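Local coordinates for protein fimbrial subunit CupB6 (Pseudomonas aeruginosa, PDB 5CYL) that forms the adhesive tip of a chaperone-usher pilus and probably helps the bacterium attach to surfaces during biofilm formation, at residues A[89-94]-A[107-112]. Residues are numbered along the deposited sequence; the frame is centred on the assembly and turned at random.
Sequences VDAQDG and ALDKRV
Where A91 and D109 come nearest, with CA atoms 5.4 Å apart, the end of strand 83-90 and the type I beta turn A91-G94 lie over strand 106-112, their directions 63° apart. The contact thus joins two antiparallel sheets of the N-terminal half of the adhesin. L108 and D109 form a classic beta bulge opposite I60, and both side chains leave the backbone toward 89-94. V89 sets CG2 against CB of L108 at 3.5 Å, the two side chains crossing at about a right angle in the buried part. Beside them, the D109 carboxylate receives the turn: Q92 N donates to OD1 (3.1 Å, 151°) on the syn side, somewhat out of the carboxylate plane, and only weakly to OD2. The R111 chain bends at chi2 (-64°), turning CD aside; farther out, NH1 meets D109 OD2 from above the carboxylate plane in a 2.6 Å salt bridge. The positive charge of R111 probably eases the repulsion between D109 and the nearby carboxylate of D93, itself salt-bridged to R97. R111 NE adds a weak bond to T120 O on strand 118-129. NH1 also donates to K110 O, while Q92 CG lies over one guanidinium face, 3.3 Å from NH1.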
loop_
_atom_site.group_PDB
_atom_site.type_symbol
_atom_site.label_atom_id
_atom_site.label_comp_id
_atom_site.label_asym_id
_atom_site.label_seq_id
_atom_site.Cartn_x
_atom_site.Cartn_y
_atom_site.Cartn_z
ATOM N N VAL A 89 0.363 -21.518 -14.749
ATOM C CA VAL A 89 -0.234 -21.784 -16.078
ATOM C C VAL A 89 -1.529 -22.562 -15.948
ATOM O O VAL A 89 -1.589 -23.515 -15.174
ATOM C CB VAL A 89 0.720 -22.538 -17.009
ATOM C CG1 VAL A 89 2.086 -21.862 -17.041
ATOM C CG2 VAL A 89 0.887 -23.962 -16.568
ATOM N N ASP A 90 -2.544 -22.137 -16.684
ATOM C CA ASP A 90 -3.808 -22.862 -16.718
ATOM C C ASP A 90 -3.650 -23.942 -17.749
ATOM O O ASP A 90 -3.806 -23.706 -18.947
ATOM C CB ASP A 90 -4.963 -21.937 -17.098
ATOM C CG ASP A 90 -5.036 -20.715 -16.224
ATOM O OD1 ASP A 90 -4.836 -20.878 -14.992
ATOM O OD2 ASP A 90 -5.276 -19.601 -16.773
ATOM N N ALA A 91 -3.334 -25.130 -17.273
ATOM C CA ALA A 91 -3.057 -26.275 -18.155
ATOM C C ALA A 91 -4.318 -26.849 -18.824
ATOM O O ALA A 91 -5.413 -26.803 -18.254
ATOM C CB ALA A 91 -2.323 -27.364 -17.396
ATOM N N GLN A 92 -4.134 -27.346 -20.036
ATOM C CA GLN A 92 -5.181 -27.997 -20.797
ATOM C C GLN A 92 -5.803 -29.183 -20.042
ATOM O O GLN A 92 -7.003 -29.418 -20.134
ATOM C CB GLN A 92 -4.622 -28.470 -22.133
ATOM C CG GLN A 92 -5.000 -27.623 -23.340
ATOM C CD GLN A 92 -5.077 -28.444 -24.636
ATOM O OE1 GLN A 92 -4.176 -29.231 -24.948
ATOM N NE2 GLN A 92 -6.172 -28.280 -25.385
ATOM N N ASP A 93 -4.998 -29.938 -19.308
ATOM C CA ASP A 93 -5.526 -31.075 -18.538
ATOM C C ASP A 93 -6.415 -30.582 -17.373
ATOM O O ASP A 93 -6.977 -31.389 -16.614
ATOM C CB ASP A 93 -4.400 -31.998 -18.047
ATOM C CG ASP A 93 -3.299 -31.250 -17.376
ATOM O OD1 ASP A 93 -3.134 -30.061 -17.734
ATOM O OD2 ASP A 93 -2.641 -31.845 -16.513
ATOM N N GLY A 94 -6.533 -29.261 -17.245
ATOM C CA GLY A 94 -7.456 -28.636 -16.296
ATOM C C GLY A 94 -6.843 -28.495 -14.914
ATOM O O GLY A 94 -7.544 -28.502 -13.903
ATOM N N ALA A 107 7.745 -29.362 -16.683
ATOM C CA ALA A 107 6.770 -29.499 -17.748
ATOM C C ALA A 107 5.378 -29.219 -17.204
ATOM O O ALA A 107 4.879 -29.968 -16.378
ATOM C CB ALA A 107 6.864 -30.885 -18.350
ATOM N N LEU A 108 4.772 -28.139 -17.690
ATOM C CA LEU A 108 3.506 -27.677 -17.118
ATOM C C LEU A 108 2.313 -27.835 -18.011
ATOM O O LEU A 108 1.184 -27.811 -17.534
ATOM C CB LEU A 108 3.602 -26.226 -16.658
ATOM C CG LEU A 108 4.791 -26.022 -15.717
ATOM C CD1 LEU A 108 5.023 -24.535 -15.503
ATOM C CD2 LEU A 108 4.665 -26.812 -14.414
ATOM N N ASP A 109 2.563 -27.955 -19.308
ATOM C CA ASP A 109 1.516 -28.127 -20.306
ATOM C C ASP A 109 2.130 -28.733 -21.555
ATOM O O ASP A 109 3.341 -28.694 -21.749
ATOM C CB ASP A 109 0.844 -26.790 -20.604
ATOM C CG ASP A 109 -0.625 -26.927 -20.911
ATOM O OD1 ASP A 109 -1.168 -28.061 -20.819
ATOM O OD2 ASP A 109 -1.256 -25.898 -21.268
ATOM N N LYS A 110 1.284 -29.319 -22.381
ATOM C CA LYS A 110 1.672 -29.754 -23.728
ATOM C C LYS A 110 0.635 -29.266 -24.715
ATOM O O LYS A 110 -0.485 -28.965 -24.337
ATOM C CB LYS A 110 1.868 -31.258 -23.793
ATOM C CG LYS A 110 1.188 -32.022 -22.683
ATOM C CD LYS A 110 1.549 -33.514 -22.662
ATOM C CE LYS A 110 3.043 -33.762 -22.794
ATOM N NZ LYS A 110 3.444 -35.181 -22.553
ATOM N N ARG A 111 1.041 -29.139 -25.965
ATOM C CA ARG A 111 0.145 -28.705 -27.040
ATOM C C ARG A 111 0.313 -29.653 -28.205
ATOM O O ARG A 111 1.446 -29.958 -28.598
ATOM C CB ARG A 111 0.468 -27.283 -27.474
ATOM C CG ARG A 111 -0.072 -26.205 -26.557
ATOM C CD ARG A 111 -1.577 -26.215 -26.526
ATOM N NE ARG A 111 -2.119 -25.149 -25.702
ATOM C CZ ARG A 111 -2.287 -25.223 -24.393
ATOM N NH1 ARG A 111 -1.947 -26.316 -23.737
ATOM N NH2 ARG A 111 -2.799 -24.197 -23.731
ATOM N N VAL A 112 -0.800 -30.145 -28.732
ATOM C CA VAL A 112 -0.731 -31.037 -29.876
ATOM C C VAL A 112 -0.159 -30.233 -31.042
ATOM O O VAL A 112 -0.652 -29.145 -31.333
ATOM C CB VAL A 112 -2.107 -31.602 -30.232
ATOM C CG1 VAL A 112 -2.746 -32.245 -29.001
ATOM C CG2 VAL A 112 -2.999 -30.508 -30.813
#